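Endoglucanase, glycoside hydrolase family 5 protein (Cytophaga hutchinsonii, PDB 5IHS) probably cleaves internal beta-1,4-glucosidic bonds of cellulose, as a family 5 endoglucanase with a TIM-barrel fold. Local coordinates at residues I28-S36 and G44-L52; P288-P296 and D306-K314. All coordinates share one frame; numbering follows the deposited sequence.

Contact 1: I28-S36 and G44-L52; sequences IVEKYGKLS and GQYGDTVQL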
ATOM      1  N   ILE A  28      17.839   0.583   1.499  1.00  9.95           N
ATOM      2  CA  ILE A  28      16.962  -0.582   1.554  1.00  9.50           C
ATOM      3  C   ILE A  28      16.785  -1.184   0.168  1.00  8.49           C
ATOM      4  O   ILE A  28      16.801  -2.410  -0.000  1.00  9.00           O
ATOM      5  CB  ILE A  28      15.600  -0.169   2.147  1.00 10.18           C
ATOM      6  CG1 ILE A  28      15.731   0.295   3.608  1.00 10.73           C
ATOM      7  CG2 ILE A  28      14.579  -1.292   1.984  1.00 10.75           C
ATOM      8  CD1 ILE A  28      16.136  -0.788   4.581  1.00 11.30           C
ATOM      9  N   VAL A  29      16.561  -0.335  -0.835  1.00  8.57           N
ATOM     10  CA  VAL A  29      16.336  -0.834  -2.184  1.00  8.98           C
ATOM     11  C   VAL A  29      17.623  -1.426  -2.757  1.00  9.44           C
ATOM     12  O   VAL A  29      17.578  -2.391  -3.522  1.00  9.88           O
ATOM     13  CB  VAL A  29      15.721   0.282  -3.047  1.00  9.50           C
ATOM     14  CG1 VAL A  29      15.645  -0.095  -4.498  1.00 10.37           C
ATOM     15  CG2 VAL A  29      14.308   0.605  -2.528  1.00  9.72           C
ATOM     16  N   GLU A  30      18.785  -0.893  -2.382  1.00  9.86           N
ATOM     17  CA  GLU A  30      20.034  -1.544  -2.786  1.00 10.99           C
ATOM     18  C   GLU A  30      20.198  -2.902  -2.113  1.00 11.22           C
ATOM     19  O   GLU A  30      20.716  -3.842  -2.721  1.00 12.35           O
ATOM     20  CB  GLU A  30      21.232  -0.636  -2.500  1.00 12.16           C
ATOM     21  CG  GLU A  30      21.325   0.509  -3.481  1.00 14.89           C
ATOM     22  CD  GLU A  30      22.356   1.557  -3.110  1.00 18.79           C
ATOM     23  OE1 GLU A  30      22.879   1.527  -1.980  1.00 19.37           O
ATOM     24  OE2 GLU A  30      22.636   2.431  -3.956  1.00 21.50           O
ATOM     25  N   LYS A  31      19.740  -3.031  -0.868  1.00 10.05           N
ATOM     26  CA  LYS A  31      19.829  -4.302  -0.151  1.00 10.02           C
ATOM     27  C   LYS A  31      19.008  -5.394  -0.825  1.00 10.44           C
ATOM     28  O   LYS A  31      19.507  -6.496  -1.078  1.00 11.32           O
ATOM     29  CB  LYS A  31      19.397  -4.115   1.309  1.00 10.99           C
ATOM     30  CG  LYS A  31      19.435  -5.395   2.144  1.00 12.02           C
ATOM     31  CD  LYS A  31      18.833  -5.182   3.527  1.00 13.17           C
ATOM     32  CE  LYS A  31      18.830  -6.444   4.369  1.00 14.35           C
ATOM     33  NZ  LYS A  31      20.187  -6.890   4.764  1.00 15.17           N
ATOM     34  N   TYR A  32      17.731  -5.123  -1.095  1.00  9.68           N
ATOM     35  CA  TYR A  32      16.839  -6.172  -1.588  1.00  9.68           C
ATOM     36  C   TYR A  32      16.723  -6.199  -3.110  1.00  9.48           C
ATOM     37  O   TYR A  32      16.457  -7.264  -3.684  1.00 10.51           O
ATOM     38  CB  TYR A  32      15.442  -6.014  -0.982  1.00  9.57           C
ATOM     39  CG  TYR A  32      15.329  -6.284   0.501  1.00  9.90           C
ATOM     40  CD1 TYR A  32      15.918  -7.399   1.088  1.00 10.75           C
ATOM     41  CD2 TYR A  32      14.585  -5.441   1.314  1.00 11.38           C
ATOM     42  CE1 TYR A  32      15.769  -7.655   2.447  1.00 11.01           C
ATOM     43  CE2 TYR A  32      14.439  -5.686   2.659  1.00 12.19           C
ATOM     44  CZ  TYR A  32      15.019  -6.786   3.230  1.00 11.73           C
ATOM     45  OH  TYR A  32      14.825  -6.984   4.587  1.00 13.23           O
ATOM     46  N   GLY A  33      16.872  -5.048  -3.768  1.00  9.31           N
ATOM     47  CA  GLY A  33      16.831  -4.975  -5.217  1.00  9.93           C
ATOM     48  C   GLY A  33      15.438  -5.134  -5.806  1.00  9.28           C
ATOM     49  O   GLY A  33      14.413  -4.804  -5.192  1.00  9.47           O
ATOM     50  N   LYS A  34      15.409  -5.637  -7.035  1.00  9.04           N
ATOM     51  CA  LYS A  34      14.151  -5.864  -7.732  1.00  9.13           C
ATOM     52  C   LYS A  34      13.336  -6.918  -7.004  1.00  9.17           C
ATOM     53  O   LYS A  34      13.856  -7.962  -6.600  1.00  9.77           O
ATOM     54  CB  LYS A  34      14.439  -6.365  -9.147  1.00 10.81           C
ATOM     55  CG  LYS A  34      15.061  -5.343 -10.078  1.00 13.80           C
ATOM     56  CD  LYS A  34      15.398  -5.979 -11.429  1.00 19.09           C
ATOM     57  CE  LYS A  34      15.861  -4.977 -12.455  1.00 23.77           C
ATOM     58  NZ  LYS A  34      16.151  -5.670 -13.733  1.00 26.31           N
ATOM     59  N   LEU A  35      12.037  -6.657  -6.878  1.00  8.57           N
ATOM     60  CA  LEU A  35      11.104  -7.543  -6.202  1.00  9.01           C
ATOM     61  C   LEU A  35      10.321  -8.375  -7.210  1.00  9.04           C
ATOM     62  O   LEU A  35      10.047  -7.950  -8.335  1.00 10.67           O
ATOM     63  CB  LEU A  35      10.122  -6.731  -5.357  1.00  9.04           C
ATOM     64  CG  LEU A  35      10.778  -5.812  -4.330  1.00  9.95           C
ATOM     65  CD1 LEU A  35       9.690  -5.026  -3.598  1.00 10.71           C
ATOM     66  CD2 LEU A  35      11.647  -6.560  -3.336  1.00 11.09           C
ATOM     67  N   SER A  36       9.933  -9.569  -6.774  1.00  9.13           N
ATOM     68  CA  SER A  36       9.121 -10.457  -7.588  1.00  9.42           C
ATOM     69  C   SER A  36       8.293 -11.330  -6.652  1.00  8.72           C
ATOM     70  O   SER A  36       8.381 -11.217  -5.427  1.00  9.12           O
ATOM     71  CB  SER A  36       9.990 -11.270  -8.548  1.00 10.78           C
ATOM     72  OG  SER A  36      10.915 -12.015  -7.812  1.00 12.27           O
ATOM     73  N   GLY A  44      13.279 -11.005  -3.340  1.00  9.82           N
ATOM     74  CA  GLY A  44      14.171 -10.039  -3.936  1.00 10.21           C
ATOM     75  C   GLY A  44      15.210 -10.708  -4.834  1.00 10.45           C
ATOM     76  O   GLY A  44      15.417 -11.920  -4.809  1.00 12.02           O
ATOM     77  N   GLN A  45      15.896  -9.874  -5.620  1.00 11.02           N
ATOM     78  CA  GLN A  45      16.749 -10.404  -6.684  1.00 12.98           C
ATOM     79  C   GLN A  45      17.981 -11.129  -6.161  1.00 12.52           C
ATOM     80  O   GLN A  45      18.601 -11.878  -6.923  1.00 13.93           O
ATOM     81  CB  GLN A  45      17.160  -9.313  -7.670  1.00 15.17           C
ATOM     82  CG  GLN A  45      18.239  -8.382  -7.181  1.00 15.90           C
ATOM     83  CD  GLN A  45      18.570  -7.299  -8.197  1.00 14.64           C
ATOM     84  OE1 GLN A  45      17.900  -6.278  -8.246  1.00 12.97           O
ATOM     85  NE2 GLN A  45      19.621  -7.506  -8.991  1.00 16.54           N
ATOM     86  N   TYR A  46      18.346 -10.939  -4.895  1.00 11.90           N
ATOM     87  CA  TYR A  46      19.522 -11.572  -4.317  1.00 12.94           C
ATOM     88  C   TYR A  46      19.173 -12.773  -3.451  1.00 13.90           C
ATOM     89  O   TYR A  46      20.034 -13.265  -2.716  1.00 15.53           O
ATOM     90  CB  TYR A  46      20.335 -10.539  -3.528  1.00 13.47           C
ATOM     91  CG  TYR A  46      20.657  -9.296  -4.338  1.00 14.14           C
ATOM     92  CD1 TYR A  46      21.489  -9.358  -5.452  1.00 15.89           C
ATOM     93  CD2 TYR A  46      20.127  -8.062  -3.988  1.00 13.54           C
ATOM     94  CE1 TYR A  46      21.774  -8.230  -6.193  1.00 16.67           C
ATOM     95  CE2 TYR A  46      20.412  -6.925  -4.720  1.00 14.78           C
ATOM     96  CZ  TYR A  46      21.237  -7.014  -5.820  1.00 16.20           C
ATOM     97  OH  TYR A  46      21.518  -5.889  -6.559  1.00 17.91           O
ATOM     98  N   GLY A  47      17.939 -13.263  -3.538  1.00 13.72           N
ATOM     99  CA  GLY A  47      17.530 -14.462  -2.837  1.00 13.72           C
ATOM    100  C   GLY A  47      16.893 -14.237  -1.486  1.00 12.65           C
ATOM    101  O   GLY A  47      16.680 -15.208  -0.749  1.00 13.91           O
ATOM    102  N   ASP A  48      16.577 -12.999  -1.134  1.00 11.48           N
ATOM    103  CA  ASP A  48      15.887 -12.736   0.115  1.00 11.38           C
ATOM    104  C   ASP A  48      14.394 -12.979  -0.049  1.00 10.53           C
ATOM    105  O   ASP A  48      13.815 -12.694  -1.101  1.00 10.92           O
ATOM    106  CB  ASP A  48      16.062 -11.267   0.503  1.00 12.93           C
ATOM    107  CG  ASP A  48      17.497 -10.887   0.726  1.00 15.08           C
ATOM    108  OD1 ASP A  48      18.045 -11.245   1.789  1.00 17.98           O
ATOM    109  OD2 ASP A  48      18.085 -10.220  -0.150  1.00 14.78           O
ATOM    110  N   THR A  49      13.759 -13.472   1.014  1.00  9.76           N
ATOM    111  CA  THR A  49      12.311 -13.353   1.153  1.00  9.42           C
ATOM    112  C   THR A  49      12.048 -12.011   1.840  1.00  9.34           C
ATOM    113  O   THR A  49      12.598 -11.741   2.915  1.00 12.38           O
ATOM    114  CB  THR A  49      11.720 -14.523   1.940  1.00 10.44           C
ATOM    115  OG1 THR A  49      12.057 -15.747   1.280  1.00 11.02           O
ATOM    116  CG2 THR A  49      10.193 -14.398   2.021  1.00 11.31           C
ATOM    117  N   VAL A  50      11.264 -11.148   1.201  1.00  8.40           N
ATOM    118  CA  VAL A  50      11.145  -9.748   1.587  1.00  8.26           C
ATOM    119  C   VAL A  50       9.792  -9.489   2.229  1.00  7.93           C
ATOM    120  O   VAL A  50       8.751  -9.919   1.714  1.00  8.99           O
ATOM    121  CB  VAL A  50      11.353  -8.831   0.366  1.00  8.88           C
ATOM    122  CG1 VAL A  50      11.193  -7.377   0.750  1.00  9.60           C
ATOM    123  CG2 VAL A  50      12.717  -9.054  -0.254  1.00  9.37           C
ATOM    124  N   GLN A  51       9.815  -8.738   3.332  1.00  7.75           N
ATOM    125  CA  GLN A  51       8.614  -8.218   3.977  1.00  7.41           C
ATOM    126  C   GLN A  51       8.836  -6.733   4.236  1.00  6.79           C
ATOM    127  O   GLN A  51       9.749  -6.362   4.981  1.00  8.64           O
ATOM    128  CB  GLN A  51       8.323  -8.945   5.288  1.00  8.45           C
ATOM    129  CG  GLN A  51       6.998  -8.526   5.900  1.00  8.64           C
ATOM    130  CD  GLN A  51       6.762  -9.141   7.250  1.00  9.31           C
ATOM    131  OE1 GLN A  51       7.610  -9.862   7.779  1.00 11.56           O
ATOM    132  NE2 GLN A  51       5.618  -8.839   7.830  1.00  9.38           N
ATOM    133  N   LEU A  52       8.027  -5.894   3.601  1.00  6.58           N
ATOM    134  CA  LEU A  52       8.093  -4.449   3.739  1.00  6.46           C
ATOM    135  C   LEU A  52       7.076  -3.996   4.781  1.00  6.19           C
ATOM    136  O   LEU A  52       6.034  -4.627   4.971  1.00  6.73           O
ATOM    137  CB  LEU A  52       7.781  -3.776   2.398  1.00  6.92           C
ATOM    138  CG  LEU A  52       8.708  -4.185   1.249  1.00  7.67           C
ATOM    139  CD1 LEU A  52       8.275  -3.518  -0.048  1.00  8.54           C
ATOM    140  CD2 LEU A  52      10.180  -3.881   1.541  1.00  8.41           C
TER
HETATM  141  O   HOH W   1      21.080  -3.561  -5.478  1.00 23.84           O
HETATM  142  O   HOH W   2      20.315  -8.753   0.141  1.00 15.72           O
HETATM  143  O   HOH W   3      17.053  -9.785  -2.578  1.00 10.78           O
HETATM  144  O   HOH W   4      12.169  -7.934   4.942  1.00 12.24           O

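Contact 2: P288-P296 and D306-K314; sequences PETASAIVP and DYDLTPSGK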
ATOM      1  N   PRO A 288      -8.998  14.839  12.528  1.00 13.32           N
ATOM      2  CA  PRO A 288      -9.235  14.436  13.936  1.00 14.43           C
ATOM      3  C   PRO A 288     -10.084  13.174  14.066  1.00 15.22           C
ATOM      4  O   PRO A 288     -11.221  13.185  14.572  1.00 18.04           O
ATOM      5  CB  PRO A 288      -9.907  15.685  14.525  1.00 14.52           C
ATOM      6  CG  PRO A 288     -10.581  16.317  13.374  1.00 15.00           C
ATOM      7  CD  PRO A 288      -9.703  16.085  12.188  1.00 14.04           C
ATOM      8  N   GLU A 289      -9.505  12.055  13.619  1.00 14.23           N
ATOM      9  CA  GLU A 289     -10.112  10.729  13.686  1.00 13.50           C
ATOM     10  C   GLU A 289      -9.067   9.739  14.189  1.00 11.25           C
ATOM     11  O   GLU A 289      -7.864   9.961  14.049  1.00 10.35           O
ATOM     12  CB  GLU A 289     -10.659  10.250  12.315  1.00 15.46           C
ATOM     13  CG  GLU A 289      -9.587   9.867  11.259  1.00 18.49           C
ATOM     14  CD  GLU A 289     -10.161   9.344   9.928  1.00 21.97           C
ATOM     15  OE1 GLU A 289     -11.361   9.547   9.648  1.00 23.27           O
ATOM     16  OE2 GLU A 289      -9.400   8.728   9.149  1.00 22.85           O
ATOM     17  N   THR A 290      -9.538   8.611  14.737  1.00 10.93           N
ATOM     18  CA  THR A 290      -8.645   7.644  15.379  1.00 11.06           C
ATOM     19  C   THR A 290      -7.539   7.163  14.447  1.00  9.81           C
ATOM     20  O   THR A 290      -6.407   6.936  14.894  1.00 10.30           O
ATOM     21  CB  THR A 290      -9.459   6.430  15.829  1.00 12.04           C
ATOM     22  OG1 THR A 290     -10.577   6.867  16.605  1.00 13.58           O
ATOM     23  CG2 THR A 290      -8.599   5.456  16.642  1.00 12.70           C
ATOM     24  N   ALA A 291      -7.858   6.917  13.173  1.00  9.91           N
ATOM     25  CA  ALA A 291      -6.879   6.311  12.272  1.00  9.48           C
ATOM     26  C   ALA A 291      -5.731   7.244  11.928  1.00  9.05           C
ATOM     27  O   ALA A 291      -4.681   6.764  11.493  1.00  9.62           O
ATOM     28  CB  ALA A 291      -7.546   5.829  10.982  1.00 10.51           C
ATOM     29  N   SER A 292      -5.905   8.550  12.073  1.00  8.75           N
ATOM     30  CA  SER A 292      -4.822   9.464  11.747  1.00  8.43           C
ATOM     31  C   SER A 292      -3.640   9.211  12.662  1.00  7.74           C
ATOM     32  O   SER A 292      -3.797   9.067  13.873  1.00  8.25           O
ATOM     33  CB  SER A 292      -5.275  10.898  11.921  1.00  9.14           C
ATOM     34  OG  SER A 292      -6.260  11.204  10.958  1.00 10.65           O
ATOM     35  N   ALA A 293      -2.444   9.204  12.078  1.00  7.69           N
ATOM     36  CA  ALA A 293      -1.216   8.947  12.827  1.00  7.44           C
ATOM     37  C   ALA A 293      -0.680  10.178  13.552  1.00  7.24           C
ATOM     38  O   ALA A 293       0.121  10.043  14.488  1.00  7.91           O
ATOM     39  CB  ALA A 293      -0.136   8.441  11.873  1.00  7.89           C
ATOM     40  N   ILE A 294      -1.067  11.372  13.106  1.00  7.55           N
ATOM     41  CA  ILE A 294      -0.510  12.618  13.614  1.00  8.08           C
ATOM     42  C   ILE A 294      -1.660  13.561  13.970  1.00  7.74           C
ATOM     43  O   ILE A 294      -2.770  13.439  13.452  1.00  8.03           O
ATOM     44  CB  ILE A 294       0.495  13.245  12.610  1.00  8.58           C
ATOM     45  CG1 ILE A 294      -0.202  13.590  11.288  1.00 10.13           C
ATOM     46  CG2 ILE A 294       1.684  12.304  12.409  1.00  9.34           C
ATOM     47  CD1 ILE A 294       0.734  14.094  10.170  1.00 10.90           C
ATOM     48  N   VAL A 295      -1.389  14.486  14.891  1.00  8.21           N
ATOM     49  CA  VAL A 295      -2.416  15.380  15.431  1.00  9.06           C
ATOM     50  C   VAL A 295      -2.777  16.484  14.443  1.00  9.16           C
ATOM     51  O   VAL A 295      -1.998  16.794  13.533  1.00  8.64           O
ATOM     52  CB  VAL A 295      -1.973  16.000  16.766  1.00 10.20           C
ATOM     53  CG1 VAL A 295      -1.681  14.927  17.788  1.00 11.07           C
ATOM     54  CG2 VAL A 295      -0.765  16.916  16.576  1.00 10.77           C
ATOM     55  N   PRO A 296      -3.927  17.137  14.615  1.00  9.21           N
ATOM     56  CA  PRO A 296      -4.279  18.268  13.745  1.00  9.22           C
ATOM     57  C   PRO A 296      -3.164  19.301  13.687  1.00  8.53           C
ATOM     58  O   PRO A 296      -2.585  19.681  14.705  1.00  9.04           O
ATOM     59  CB  PRO A 296      -5.558  18.812  14.388  1.00 10.08           C
ATOM     60  CG  PRO A 296      -6.189  17.576  14.964  1.00 10.82           C
ATOM     61  CD  PRO A 296      -5.038  16.786  15.519  1.00 10.39           C
ATOM     62  N   ASP A 306       6.886  13.455  19.961  1.00 11.70           N
ATOM     63  CA  ASP A 306       5.930  12.558  20.598  1.00 13.44           C
ATOM     64  C   ASP A 306       4.568  13.215  20.772  1.00 11.83           C
ATOM     65  O   ASP A 306       3.536  12.567  20.559  1.00 11.90           O
ATOM     66  CB  ASP A 306       6.487  12.070  21.925  1.00 18.37           C
ATOM     67  CG  ASP A 306       7.606  11.064  21.740  1.00 24.11           C
ATOM     68  OD1 ASP A 306       7.778  10.548  20.604  1.00 26.20           O
ATOM     69  OD2 ASP A 306       8.295  10.767  22.731  1.00 26.54           O
ATOM     70  N   TYR A 307       4.542  14.500  21.135  1.00 11.28           N
ATOM     71  CA  TYR A 307       3.277  15.192  21.349  1.00 10.86           C
ATOM     72  C   TYR A 307       2.511  15.442  20.055  1.00 10.59           C
ATOM     73  O   TYR A 307       1.337  15.842  20.105  1.00 11.46           O
ATOM     74  CB  TYR A 307       3.527  16.527  22.059  1.00 11.52           C
ATOM     75  CG  TYR A 307       3.884  16.444  23.535  1.00 12.08           C
ATOM     76  CD1 TYR A 307       3.857  15.243  24.236  1.00 13.96           C
ATOM     77  CD2 TYR A 307       4.251  17.588  24.228  1.00 11.29           C
ATOM     78  CE1 TYR A 307       4.180  15.187  25.588  1.00 14.14           C
ATOM     79  CE2 TYR A 307       4.563  17.541  25.578  1.00 11.69           C
ATOM     80  CZ  TYR A 307       4.525  16.335  26.256  1.00 12.74           C
ATOM     81  OH  TYR A 307       4.836  16.266  27.601  1.00 14.25           O
ATOM     82  N   ASP A 308       3.138  15.225  18.907  1.00  9.17           N
ATOM     83  CA  ASP A 308       2.508  15.388  17.608  1.00  9.35           C
ATOM     84  C   ASP A 308       1.921  14.092  17.052  1.00  8.71           C
ATOM     85  O   ASP A 308       1.324  14.115  15.963  1.00  9.34           O
ATOM     86  CB  ASP A 308       3.522  15.969  16.623  1.00 10.39           C
ATOM     87  CG  ASP A 308       4.174  17.240  17.141  1.00 11.82           C
ATOM     88  OD1 ASP A 308       3.477  18.065  17.769  1.00 12.84           O
ATOM     89  OD2 ASP A 308       5.401  17.419  16.944  1.00 13.48           O
ATOM     90  N   LEU A 309       2.083  12.971  17.756  1.00  9.19           N
ATOM     91  CA  LEU A 309       1.578  11.674  17.325  1.00  9.60           C
ATOM     92  C   LEU A 309       0.331  11.311  18.110  1.00  9.45           C
ATOM     93  O   LEU A 309       0.219  11.609  19.299  1.00 11.21           O
ATOM     94  CB  LEU A 309       2.620  10.575  17.551  1.00 10.96           C
ATOM     95  CG  LEU A 309       3.994  10.835  16.947  1.00 13.99           C
ATOM     96  CD1 LEU A 309       4.884   9.638  17.158  1.00 15.38           C
ATOM     97  CD2 LEU A 309       3.894  11.145  15.482  1.00 15.00           C
ATOM     98  N   THR A 310      -0.592  10.637  17.446  1.00  8.88           N
ATOM     99  CA  THR A 310      -1.781  10.105  18.095  1.00  9.06           C
ATOM    100  C   THR A 310      -1.473   8.742  18.698  1.00  8.45           C
ATOM    101  O   THR A 310      -0.425   8.154  18.436  1.00  8.64           O
ATOM    102  CB  THR A 310      -2.877   9.932  17.056  1.00  8.63           C
ATOM    103  OG1 THR A 310      -2.442   8.919  16.140  1.00  8.41           O
ATOM    104  CG2 THR A 310      -3.183  11.241  16.321  1.00  9.45           C
ATOM    105  N   PRO A 311      -2.391   8.186  19.496  1.00  9.10           N
ATOM    106  CA  PRO A 311      -2.171   6.813  19.980  1.00  9.32           C
ATOM    107  C   PRO A 311      -1.959   5.822  18.849  1.00  8.36           C
ATOM    108  O   PRO A 311      -1.103   4.931  18.950  1.00  8.49           O
ATOM    109  CB  PRO A 311      -3.428   6.542  20.826  1.00 10.97           C
ATOM    110  CG  PRO A 311      -3.790   7.914  21.342  1.00 11.51           C
ATOM    111  CD  PRO A 311      -3.524   8.831  20.187  1.00 10.48           C
ATOM    112  N   SER A 312      -2.716   5.957  17.761  1.00  7.97           N
ATOM    113  CA  SER A 312      -2.533   5.071  16.619  1.00  7.62           C
ATOM    114  C   SER A 312      -1.148   5.254  16.003  1.00  7.67           C
ATOM    115  O   SER A 312      -0.440   4.274  15.727  1.00  7.60           O
ATOM    116  CB  SER A 312      -3.625   5.348  15.585  1.00  7.83           C
ATOM    117  OG  SER A 312      -3.519   4.468  14.483  1.00  8.23           O
ATOM    118  N   GLY A 313      -0.744   6.509  15.790  1.00  7.54           N
ATOM    119  CA  GLY A 313       0.567   6.760  15.215  1.00  7.26           C
ATOM    120  C   GLY A 313       1.694   6.204  16.066  1.00  7.64           C
ATOM    121  O   GLY A 313       2.652   5.627  15.542  1.00  7.67           O
ATOM    122  N   LYS A 314       1.603   6.376  17.386  0.52  7.59           N
ATOM    123  CA  LYS A 314       2.638   5.852  18.271  0.52  8.21           C
ATOM    124  C   LYS A 314       2.730   4.337  18.167  0.52  7.71           C
ATOM    125  O   LYS A 314       3.829   3.775  18.109  0.52  8.38           O
ATOM    126  CB  LYS A 314       2.361   6.252  19.721  0.52  9.12           C
ATOM    127  CG  LYS A 314       3.176   5.444  20.716  0.52 10.24           C
ATOM    128  CD  LYS A 314       2.979   5.905  22.145  0.52 11.51           C
ATOM    129  CE  LYS A 314       3.696   4.982  23.132  0.52 13.20           C
ATOM    130  NZ  LYS A 314       5.127   4.780  22.778  0.52 14.31           N
TER
HETATM  131  O   HOH W   5      -5.354   7.535  17.424  1.00 10.89           O
HETATM  132  O   HOH W   6      -4.730   3.391  11.869  1.00  7.28           O
HETATM  133  O   HOH W   7      -2.266   5.635  12.416  1.00  8.15           O

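Contact 1: I28-S36 and G44-L52
The ring of Tyr-32 lies against Val-50, whose CG2 sits over one face, 4.1 Å from the ring centroid, in a CH-pi contact. On the opposite face rests CD of Lys-31, and the carboxylate of Asp-48 comes to the ring edge with its plane turned 73° from that of the ring. Beside this cluster Leu-35 CD2 packs on Val-50 CG2, while Leu-35 CD1 and Leu-52 CD1 meet tip to tip at 4.1 Å.

Gln-45 N gives a bent bond (N-H...O 136°) to Tyr-32 O, in the last residue of helix 28-32, at 3.3 Å. Just past the helix, Lys-34 N donates to Gln-45 OE1 in an almost straight bond of 2.8 Å, in the carbonyl plane and on a lone pair. Gln-45 CG stands between backbone N and carbonyl carbon (chi1 76°); the extended chain carries the amide to that N-H and lays CG over the centre of the Tyr-46 ring.

Waters bridge the next layer: one donates to Tyr-32 O and Asp-48 OD2 and accepts from Tyr-46 N, a second donates to Lys-31 O and the same Asp-48 oxygen.

Helix 28-32 and the antiparallel hairpin 35-38/41-44, where Leu-35 and Gly-44 form a non-hydrogen-bonded pair, lie across the N-terminal end of the barrel. Tyr-119, first residue of barrel strand 119-125, touches Tyr-32, Leu-35 and Leu-52; segment 44-52 leads into strand 53-57, and Ile-327 of helix 311-329 packs on Tyr-32.

Contact 2: P288-P296 and D306-K314
Val-295 reaches the 3-10 turn 306-308 at its last residue, where Asp-308 O accepts the N-H of Val-295, with Val-295 N 2.9 Å away. The donor stands 40° out of the carbonyl plane, and the two methyls of Val-295 bear on the same oxygen, CG2 coming within 3.5 Å of Asp-308 O. Asp-308 OD2 accepts the N-H of Ala-305, just before the segment.

Leu-309 follows, bridged through the backbone to Ile-294; its CD2 meets Ile-294 CG2 at 4.0 Å, the two side chains passing at a slant.

Thr-310 makes the turn into the helix. Its N-H bonds to Ala-293 O from above the carbonyl plane, whereas its hydroxyl donates in plane to a lone pair of Ser-292 O, with OG1 and that oxygen 2.6 Å apart. Held between backbone N and carbonyl carbon (chi1 66°), OG1 also accepts the N-H of Gly-313. Thr-310 is thus the N-cap of helix 311-329, the last helix of this beta/alpha barrel, and one hydroxyl both caps the helix and binds it to the loop that follows barrel strand 279-284.

In the first turn, Ser-312 CB lies 3.3 Å from Thr-290 O, and a water links that carbonyl to Ser-312 N. Ser-312 OG is hydrogen-bonded to Thr-251 OG1, and a water lies between it and Ala-291 O. Gly-313, in the same turn, brings its CA to 3.4 Å from Ala-293 O, a CA-H...O contact.

Overall arrangement
Contact 1 and contact 2 lie far apart on the TIM barrel, their centres 31 Å from each other and their nearest atoms about 15 Å apart. In sequence they bracket the barrel: 28-36 with 44-52 precedes its first strand, 53-57, and 288-296 with 306-314 follows its last, 279-284. Helix 311-329 connects them, starting at its capped end in contact 2 and running to Ile-327 and Phe-328, which pack on the helix 28-32 of contact 1. In such barrels the active site lies at the C-terminal ends of the strands; contact 2, in the loop after the last strand, belongs to that end, and contact 1 to the opposite one.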